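Local coordinates for protein glucanase (Klebsiella pneumoniae, PDB 5GY3) that probably hydrolyses internal beta-1,4-glucosidic linkages in cellulose and related beta-glucans, as an endoglucanase of glycosyl hydrolase family 8, at residues S27-Q32 and N83-G88; Y152-A157 and P222-W227; S193-L198 and S215-R220. One frame throughout, in Å; residues are numbered along the deposited sequence.

Contact 1 (S27-Q32 and N83-G88); sequences SHTEGQ and NNASDG
E30 OE1 and D87 OD2 are joined by one water, which donates to both and lies 2.5 Å from E30 OE1. The two carboxylates themselves stand apart, with E30 OE1 4.2 Å from D87 OD2, and the water bridges the two like-charged oxygens from one side. D87 is the predicted nucleophile, so this bridge belongs to the probable active site; Y293 holds E30 through its other oxygen, OE2. Beside this bridge the backbones come close, because G88 brings no side chain to the interface: T29 OG1 rests 3.5 Å from G88 CA. With chi1 at 49°, T29 OG1 sits between its own backbone N and carbonyl carbon, and from there it also reaches a second water, 2.9 Å away, that accepts from A85 N. H28 secures the start of helix 29-41 as its N-cap: ND1 takes the N-H of G31 at 2.9 Å, nearly in the imidazole plane, while D20 holds NE2. The contact thus joins the N-terminal ends of helices 29-41 and 86-103 in the (alpha/alpha)6 barrel characteristic of this family, with L59 of helix 45-59 touching T29 and the loop residue W69 touching A85.

Contact 2 (Y152-A157 and P222-W227); sequences YFIFPA and PLYLSW
I154 and Y224 meet because each first torsion sets the side chain beside its own backbone N, anti to the carbonyl carbon: chi1 is -53° for CG1 of I154 and -66° for CG of Y224. The isoleucine then presents both branches to one face of the phenol ring. This is hydrophobic packing inside the (alpha/alpha)6 barrel of family 8, between the start of helix 155-164 and helix 220-228; no hydrogen bond links the two segments, and side-chain carbons do most of the packing. I154 CG2 makes a CH-pi contact 3.9 Å from the Y224 ring centroid and 14° off the ring normal, whereas CG1 lies over the CE2 side of that same face, 3.7 Å from CE2 of Y224. The tip of the isoleucine continues toward the phenol oxygen, and the side chain is also close to D87, the predicted nucleophile, so the packing lies next to the probable active site.

Two consecutive inverse gamma turns, centred on F153 and I154, lead the chain into its helix. There P156 works across the interface with two carbons: CD touches Y224 O at 3.4 Å, and CG makes a CH-pi contact over one face of the five-membered ring of W227, 3.8 Å from W227 CG. That indole is fixed further by D308, which accepts from its NE1, and by W94 of helix 86-103, whose ring it meets.

F155 turns toward the other flank of helix 220-228, where L181 of helix 167-183 touches both it and L225. L225 sets out away from the other segment, yet its CD2 branch returns to lie alongside the phenyl ring, bringing L225 CD2 to 3.6 Å from F155 CE2.

Contact 3 (S193-L198 and S215-R220); sequences SDWVAL and SFDAIR
D194 and the backbone of S215-A218 form a polar, partly buried contact between two connecting loops: one leads into strand 196-199, the other runs from strand 213-214 to helix 220-228. It is a worked case of a single carboxylate oxygen organising a tight bend. The D194 side chain sets out beside its own backbone N (chi1 -68°), and OD1 enters the bend. A218 N donates to D194 OD1 at 2.9 Å in a fairly straight bond (158°), on the anti side of the carboxylate and somewhat out of its plane. S215 N approaches the same oxygen from the opposite face, 3.1 Å away, and D217 N adds a weak third bond. Three amides of one bend therefore converge on a single acceptor, and the D217 methylene packs against it as well. The other oxygen, D194 OD2, takes a hydrogen bond from a water at 2.6 Å, and that water accepts weakly from F216 N.

The bend closes as a type I turn from D217 to R220. Within it R220 NH2 makes a weak salt bridge to D217 OD1 at 3.3 Å, while N149 donates to D217 OD2. W195 runs obliquely past this carboxylate, its ring turned 58° from the carboxylate plane, with NE1 3.9 Å from D217 OD2; W210 stacks on the same indole.

Beyond D194 the first segment becomes the middle strand of a three-stranded antiparallel sheet, flanked by 145-148 and 204-206, and from the bend I219 touches helix 268-278, so that the contact lies between sheet and helical barrel.

Contacts 1 and 2 are buried, whereas contact 3 is only partly so, and their chemistry differs. Contact 2 is largely apolar, with no hydrogen bond across it, contact 1 relies on bridging waters and close backbones, and contact 3 depends on direct hydrogen bonds to one carboxylate. Contact 2 uses helix 220-228 and contact 3 holds the bend that leads into it; along the chain contact 3 is nested within the loop that contact 2 closes. All three converge near D87: Y152 and I154 of contact 2 pack against it, and R220 of contact 3 makes long, weak ion pairs with both E30 and D87 of contact 1.

Contact 1 (S27-Q32 and N83-G88)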
loop_
_atom_site.group_PDB
_atom_site.type_symbol
_atom_site.label_atom_id
_atom_site.label_comp_id
_atom_site.label_asym_id
_atom_site.label_seq_id
_atom_site.Cartn_x
_atom_site.Cartn_y
_atom_site.Cartn_z
ATOM N N SER A 27 -7.833 -10.264 -9.089
ATOM C CA SER A 27 -8.150 -9.482 -7.906
ATOM C C SER A 27 -7.108 -9.771 -6.836
ATOM O O SER A 27 -6.499 -10.842 -6.815
ATOM C CB SER A 27 -9.545 -9.813 -7.372
ATOM O OG SER A 27 -10.545 -9.417 -8.289
ATOM N N HIS A 28 -6.903 -8.813 -5.938
ATOM C CA HIS A 28 -5.927 -9.022 -4.882
ATOM C C HIS A 28 -6.317 -8.194 -3.667
ATOM O O HIS A 28 -7.207 -7.343 -3.727
ATOM C CB HIS A 28 -4.509 -8.691 -5.353
ATOM C CG HIS A 28 -4.429 -7.508 -6.265
ATOM N ND1 HIS A 28 -4.743 -6.229 -5.857
ATOM C CD2 HIS A 28 -4.074 -7.412 -7.570
ATOM C CE1 HIS A 28 -4.577 -5.394 -6.870
ATOM N NE2 HIS A 28 -4.173 -6.087 -7.921
ATOM N N THR A 29 -5.645 -8.467 -2.549
ATOM C CA THR A 29 -6.044 -7.807 -1.309
ATOM C C THR A 29 -5.683 -6.329 -1.312
ATOM O O THR A 29 -6.383 -5.528 -0.683
ATOM C CB THR A 29 -5.445 -8.534 -0.105
ATOM O OG1 THR A 29 -4.043 -8.756 -0.303
ATOM C CG2 THR A 29 -6.127 -9.873 0.059
ATOM N N GLU A 30 -4.628 -5.940 -2.031
ATOM C CA GLU A 30 -4.391 -4.519 -2.264
ATOM C C GLU A 30 -5.600 -3.873 -2.936
ATOM O O GLU A 30 -6.068 -2.813 -2.511
ATOM C CB GLU A 30 -3.135 -4.319 -3.120
ATOM C CG GLU A 30 -3.029 -2.917 -3.689
ATOM C CD GLU A 30 -2.005 -2.792 -4.801
ATOM O OE1 GLU A 30 -0.812 -3.041 -4.530
ATOM O OE2 GLU A 30 -2.398 -2.452 -5.943
ATOM N N GLY A 31 -6.117 -4.506 -3.992
ATOM C CA GLY A 31 -7.244 -3.928 -4.708
ATOM C C GLY A 31 -8.513 -3.877 -3.874
ATOM O O GLY A 31 -9.222 -2.864 -3.871
ATOM N N GLN A 32 -8.825 -4.967 -3.170
ATOM C CA GLN A 32 -9.984 -4.954 -2.277
ATOM C C GLN A 32 -9.822 -3.900 -1.189
ATOM O O GLN A 32 -10.757 -3.146 -0.903
ATOM C CB GLN A 32 -10.198 -6.329 -1.646
ATOM C CG GLN A 32 -10.388 -7.466 -2.632
ATOM C CD GLN A 32 -11.478 -7.193 -3.658
ATOM O OE1 GLN A 32 -11.194 -7.057 -4.848
ATOM N NE2 GLN A 32 -12.735 -7.119 -3.203
ATOM N N ASN A 83 -0.234 -17.665 0.199
ATOM C CA ASN A 83 0.410 -16.674 1.047
ATOM C C ASN A 83 -0.427 -15.399 1.076
ATOM O O ASN A 83 -1.283 -15.165 0.221
ATOM C CB ASN A 83 1.826 -16.367 0.550
ATOM C CG ASN A 83 2.768 -15.895 1.666
ATOM O OD1 ASN A 83 2.560 -16.164 2.859
ATOM N ND2 ASN A 83 3.829 -15.203 1.269
ATOM N N ASN A 84 -0.170 -14.577 2.085
ATOM C CA ASN A 84 -0.812 -13.281 2.219
ATOM C C ASN A 84 0.120 -12.201 1.687
ATOM O O ASN A 84 1.291 -12.445 1.382
ATOM C CB ASN A 84 -1.165 -13.006 3.684
ATOM C CG ASN A 84 0.068 -12.781 4.545
ATOM O OD1 ASN A 84 0.886 -13.691 4.719
ATOM N ND2 ASN A 84 0.216 -11.566 5.080
ATOM N N ALA A 85 -0.416 -10.993 1.572
ATOM C CA ALA A 85 0.381 -9.810 1.278
ATOM C C ALA A 85 0.055 -8.809 2.376
ATOM O O ALA A 85 -1.088 -8.353 2.485
ATOM C CB ALA A 85 0.081 -9.242 -0.112
ATOM N N SER A 86 1.048 -8.495 3.211
ATOM C CA SER A 86 0.754 -7.788 4.451
ATOM C C SER A 86 0.207 -6.388 4.211
ATOM O O SER A 86 -0.536 -5.872 5.059
ATOM C CB SER A 86 2.001 -7.740 5.328
ATOM O OG SER A 86 2.440 -9.055 5.598
ATOM N N ASP A 87 0.557 -5.747 3.090
ATOM C CA ASP A 87 -0.042 -4.443 2.841
ATOM C C ASP A 87 -1.522 -4.583 2.522
ATOM O O ASP A 87 -2.324 -3.744 2.935
ATOM C CB ASP A 87 0.706 -3.667 1.744
ATOM C CG ASP A 87 0.653 -4.322 0.363
ATOM O OD1 ASP A 87 0.532 -5.566 0.247
ATOM O OD2 ASP A 87 0.771 -3.551 -0.630
ATOM N N GLY A 88 -1.907 -5.642 1.807
ATOM C CA GLY A 88 -3.322 -5.849 1.532
ATOM C C GLY A 88 -4.120 -6.104 2.798
ATOM O O GLY A 88 -5.177 -5.502 3.007
HETATM O O HOH W 1 -3.240 -10.656 1.752
HETATM O O HOH W 2 0.973 -4.067 -3.159
#

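Contact 2 (Y152-A157 and P222-W227)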
loop_
_atom_site.group_PDB
_atom_site.type_symbol
_atom_site.label_atom_id
_atom_site.label_comp_id
_atom_site.label_asym_id
_atom_site.label_seq_id
_atom_site.Cartn_x
_atom_site.Cartn_y
_atom_site.Cartn_z
ATOM N N TYR A 152 5.101 -1.470 1.993
ATOM C CA TYR A 152 4.138 -2.093 2.899
ATOM C C TYR A 152 4.172 -1.480 4.299
ATOM O O TYR A 152 3.406 -1.912 5.174
ATOM C CB TYR A 152 4.377 -3.609 3.024
ATOM C CG TYR A 152 4.195 -4.459 1.777
ATOM C CD1 TYR A 152 4.197 -3.902 0.504
ATOM C CD2 TYR A 152 4.029 -5.835 1.888
ATOM C CE1 TYR A 152 4.039 -4.691 -0.635
ATOM C CE2 TYR A 152 3.877 -6.639 0.755
ATOM C CZ TYR A 152 3.884 -6.056 -0.498
ATOM O OH TYR A 152 3.732 -6.822 -1.624
ATOM N N PHE A 153 5.037 -0.493 4.544
ATOM C CA PHE A 153 5.031 0.237 5.821
ATOM C C PHE A 153 3.958 1.324 5.734
ATOM O O PHE A 153 4.236 2.499 5.482
ATOM C CB PHE A 153 6.381 0.884 6.131
ATOM C CG PHE A 153 7.571 -0.054 6.186
ATOM C CD1 PHE A 153 7.443 -1.433 6.108
ATOM C CD2 PHE A 153 8.846 0.488 6.328
ATOM C CE1 PHE A 153 8.580 -2.259 6.151
ATOM C CE2 PHE A 153 9.979 -0.327 6.381
ATOM C CZ PHE A 153 9.839 -1.698 6.289
ATOM N N ILE A 154 2.706 0.935 5.957
ATOM C CA ILE A 154 1.567 1.846 5.697
ATOM C C ILE A 154 1.379 2.684 6.958
ATOM O O ILE A 154 0.498 2.448 7.791
ATOM C CB ILE A 154 0.312 1.090 5.268
ATOM C CG1 ILE A 154 0.664 0.182 4.081
ATOM C CG2 ILE A 154 -0.773 2.099 4.852
ATOM C CD1 ILE A 154 -0.508 -0.601 3.510
ATOM N N PHE A 155 2.208 3.719 7.075
ATOM C CA PHE A 155 2.247 4.537 8.285
ATOM C C PHE A 155 0.891 5.090 8.719
ATOM O O PHE A 155 0.599 5.033 9.923
ATOM C CB PHE A 155 3.258 5.679 8.092
ATOM C CG PHE A 155 4.637 5.200 7.753
ATOM C CD1 PHE A 155 5.397 4.521 8.696
ATOM C CD2 PHE A 155 5.161 5.412 6.488
ATOM C CE1 PHE A 155 6.682 4.066 8.384
ATOM C CE2 PHE A 155 6.442 4.954 6.167
ATOM C CZ PHE A 155 7.198 4.293 7.122
ATOM N N PRO A 156 0.026 5.615 7.840
ATOM C CA PRO A 156 -1.246 6.155 8.354
ATOM C C PRO A 156 -2.179 5.077 8.890
ATOM O O PRO A 156 -2.951 5.339 9.828
ATOM C CB PRO A 156 -1.837 6.881 7.135
ATOM C CG PRO A 156 -1.233 6.170 5.950
ATOM C CD PRO A 156 0.172 5.853 6.389
ATOM N N ALA A 157 -2.130 3.871 8.321
ATOM C CA ALA A 157 -2.890 2.761 8.875
ATOM C C ALA A 157 -2.369 2.375 10.252
ATOM O O ALA A 157 -3.154 2.147 11.178
ATOM C CB ALA A 157 -2.835 1.569 7.931
ATOM N N PRO A 222 6.071 7.786 -0.632
ATOM C CA PRO A 222 5.760 9.197 -0.365
ATOM C C PRO A 222 4.276 9.454 -0.212
ATOM O O PRO A 222 3.882 10.375 0.518
ATOM C CB PRO A 222 6.346 9.928 -1.581
ATOM C CG PRO A 222 6.465 8.870 -2.648
ATOM C CD PRO A 222 6.795 7.614 -1.907
ATOM N N LEU A 223 3.432 8.667 -0.878
ATOM C CA LEU A 223 2.003 8.735 -0.608
ATOM C C LEU A 223 1.717 8.445 0.859
ATOM O O LEU A 223 1.051 9.233 1.537
ATOM C CB LEU A 223 1.250 7.757 -1.508
ATOM C CG LEU A 223 -0.207 7.453 -1.140
ATOM C CD1 LEU A 223 -1.104 8.698 -1.249
ATOM C CD2 LEU A 223 -0.723 6.350 -2.050
ATOM N N TYR A 224 2.223 7.321 1.381
ATOM C CA TYR A 224 1.903 6.992 2.772
ATOM C C TYR A 224 2.571 7.959 3.747
ATOM O O TYR A 224 1.983 8.299 4.785
ATOM C CB TYR A 224 2.310 5.552 3.083
ATOM C CG TYR A 224 1.535 4.501 2.331
ATOM C CD1 TYR A 224 0.170 4.632 2.096
ATOM C CD2 TYR A 224 2.178 3.357 1.858
ATOM C CE1 TYR A 224 -0.536 3.635 1.404
ATOM C CE2 TYR A 224 1.490 2.377 1.171
ATOM C CZ TYR A 224 0.136 2.517 0.943
ATOM O OH TYR A 224 -0.533 1.514 0.262
ATOM N N LEU A 225 3.777 8.435 3.423
ATOM C CA LEU A 225 4.438 9.422 4.274
ATOM C C LEU A 225 3.647 10.721 4.331
ATOM O O LEU A 225 3.436 11.291 5.408
ATOM C CB LEU A 225 5.850 9.707 3.758
ATOM C CG LEU A 225 6.924 8.642 3.973
ATOM C CD1 LEU A 225 8.202 9.049 3.231
ATOM C CD2 LEU A 225 7.199 8.428 5.465
ATOM N N SER A 226 3.257 11.236 3.167
ATOM C CA SER A 226 2.495 12.474 3.142
ATOM C C SER A 226 1.113 12.291 3.766
ATOM O O SER A 226 0.586 13.221 4.385
ATOM C CB SER A 226 2.380 12.975 1.707
ATOM O OG SER A 226 1.707 14.216 1.712
ATOM N N TRP A 227 0.523 11.102 3.620
ATOM C CA TRP A 227 -0.770 10.818 4.241
ATOM C C TRP A 227 -0.672 10.922 5.759
ATOM O O TRP A 227 -1.538 11.518 6.419
ATOM C CB TRP A 227 -1.212 9.417 3.809
ATOM C CG TRP A 227 -2.664 9.094 3.897
ATOM C CD1 TRP A 227 -3.589 9.601 4.777
ATOM C CD2 TRP A 227 -3.371 8.181 3.051
ATOM N NE1 TRP A 227 -4.828 9.048 4.523
ATOM C CE2 TRP A 227 -4.718 8.175 3.470
ATOM C CE3 TRP A 227 -2.994 7.363 1.974
ATOM C CZ2 TRP A 227 -5.688 7.387 2.853
ATOM C CZ3 TRP A 227 -3.961 6.585 1.364
ATOM C CH2 TRP A 227 -5.288 6.599 1.803
#

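Contact 3 (S193-L198 and S215-R220)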
loop_
_atom_site.group_PDB
_atom_site.type_symbol
_atom_site.label_atom_id
_atom_site.label_comp_id
_atom_site.label_asym_id
_atom_site.label_seq_id
_atom_site.Cartn_x
_atom_site.Cartn_y
_atom_site.Cartn_z
ATOM N N SER A 193 14.435 1.006 -3.132
ATOM C CA SER A 193 13.862 0.181 -4.191
ATOM C C SER A 193 12.541 -0.445 -3.735
ATOM O O SER A 193 12.125 -0.320 -2.577
ATOM C CB SER A 193 14.858 -0.900 -4.606
ATOM O OG SER A 193 15.354 -1.590 -3.468
ATOM N N ASP A 194 11.865 -1.109 -4.679
ATOM C CA ASP A 194 10.633 -1.830 -4.349
ATOM C C ASP A 194 10.867 -2.840 -3.229
ATOM O O ASP A 194 10.049 -2.967 -2.309
ATOM C CB ASP A 194 10.095 -2.570 -5.581
ATOM C CG ASP A 194 9.588 -1.645 -6.678
ATOM O OD1 ASP A 194 9.145 -0.515 -6.394
ATOM O OD2 ASP A 194 9.618 -2.087 -7.859
ATOM N N TRP A 195 11.964 -3.583 -3.311
ATOM C CA TRP A 195 12.289 -4.635 -2.360
ATOM C C TRP A 195 13.675 -4.390 -1.794
ATOM O O TRP A 195 14.612 -4.075 -2.531
ATOM C CB TRP A 195 12.227 -6.027 -3.029
ATOM C CG TRP A 195 10.876 -6.333 -3.562
ATOM C CD1 TRP A 195 10.396 -6.039 -4.808
ATOM C CD2 TRP A 195 9.817 -7.005 -2.871
ATOM N NE1 TRP A 195 9.100 -6.477 -4.928
ATOM C CE2 TRP A 195 8.722 -7.074 -3.754
ATOM C CE3 TRP A 195 9.687 -7.542 -1.589
ATOM C CZ2 TRP A 195 7.507 -7.656 -3.391
ATOM C CZ3 TRP A 195 8.487 -8.131 -1.236
ATOM C CH2 TRP A 195 7.414 -8.182 -2.133
ATOM N N VAL A 196 13.802 -4.565 -0.481
ATOM C CA VAL A 196 15.030 -4.268 0.249
ATOM C C VAL A 196 15.385 -5.464 1.114
ATOM O O VAL A 196 14.543 -5.956 1.870
ATOM C CB VAL A 196 14.865 -3.012 1.127
ATOM C CG1 VAL A 196 16.103 -2.805 2.041
ATOM C CG2 VAL A 196 14.614 -1.793 0.254
ATOM N N ALA A 197 16.632 -5.925 1.016
ATOM C CA ALA A 197 17.118 -6.993 1.878
ATOM C C ALA A 197 17.734 -6.393 3.137
ATOM O O ALA A 197 18.664 -5.573 3.059
ATOM C CB ALA A 197 18.143 -7.855 1.146
ATOM N N LEU A 198 17.234 -6.814 4.292
ATOM C CA LEU A 198 17.744 -6.373 5.585
ATOM C C LEU A 198 18.536 -7.522 6.199
ATOM O O LEU A 198 17.970 -8.587 6.475
ATOM C CB LEU A 198 16.593 -5.965 6.512
ATOM C CG LEU A 198 16.941 -5.718 7.985
ATOM C CD1 LEU A 198 17.902 -4.541 8.137
ATOM C CD2 LEU A 198 15.669 -5.500 8.807
ATOM N N SER A 215 10.065 1.796 -8.242
ATOM C CA SER A 215 9.058 1.763 -9.302
ATOM C C SER A 215 7.650 1.644 -8.726
ATOM O O SER A 215 7.264 2.456 -7.880
ATOM C CB SER A 215 9.353 0.633 -10.301
ATOM O OG SER A 215 9.246 -0.643 -9.710
ATOM N N PHE A 216 6.851 0.686 -9.191
ATOM C CA PHE A 216 5.416 0.763 -8.914
ATOM C C PHE A 216 5.046 0.433 -7.471
ATOM O O PHE A 216 3.954 0.825 -7.031
ATOM C CB PHE A 216 4.645 -0.163 -9.858
ATOM C CG PHE A 216 4.797 0.197 -11.301
ATOM C CD1 PHE A 216 4.142 1.302 -11.820
ATOM C CD2 PHE A 216 5.605 -0.561 -12.136
ATOM C CE1 PHE A 216 4.273 1.639 -13.157
ATOM C CE2 PHE A 216 5.749 -0.228 -13.478
ATOM C CZ PHE A 216 5.084 0.874 -13.987
ATOM N N ASP A 217 5.900 -0.287 -6.738
ATOM C CA ASP A 217 5.678 -0.459 -5.304
ATOM C C ASP A 217 6.176 0.762 -4.536
ATOM O O ASP A 217 5.415 1.399 -3.791
ATOM C CB ASP A 217 6.381 -1.718 -4.787
ATOM C CG ASP A 217 5.558 -2.988 -4.980
ATOM O OD1 ASP A 217 4.400 -2.917 -5.454
ATOM O OD2 ASP A 217 6.077 -4.064 -4.632
ATOM N N ALA A 218 7.445 1.120 -4.751
ATOM C CA ALA A 218 8.108 2.115 -3.910
ATOM C C ALA A 218 7.461 3.490 -4.000
ATOM O O ALA A 218 7.506 4.249 -3.020
ATOM C CB ALA A 218 9.586 2.201 -4.290
ATOM N N ILE A 219 6.850 3.818 -5.146
ATOM C CA ILE A 219 6.224 5.126 -5.318
ATOM C C ILE A 219 5.092 5.349 -4.315
ATOM O O ILE A 219 4.713 6.495 -4.057
ATOM C CB ILE A 219 5.740 5.268 -6.779
ATOM C CG1 ILE A 219 5.363 6.719 -7.091
ATOM C CG2 ILE A 219 4.552 4.350 -7.038
ATOM C CD1 ILE A 219 6.494 7.698 -6.836
ATOM N N ARG A 220 4.551 4.289 -3.709
ATOM C CA ARG A 220 3.544 4.484 -2.671
ATOM C C ARG A 220 4.130 5.025 -1.370
ATOM O O ARG A 220 3.370 5.513 -0.527
ATOM C CB ARG A 220 2.802 3.171 -2.397
ATOM C CG ARG A 220 1.880 2.796 -3.533
ATOM C CD ARG A 220 0.981 1.631 -3.167
ATOM N NE ARG A 220 1.759 0.489 -2.693
ATOM C CZ ARG A 220 2.106 -0.550 -3.444
ATOM N NH1 ARG A 220 1.738 -0.590 -4.719
ATOM N NH2 ARG A 220 2.815 -1.551 -2.916
HETATM O O HOH W 3 7.329 -2.408 -9.091
#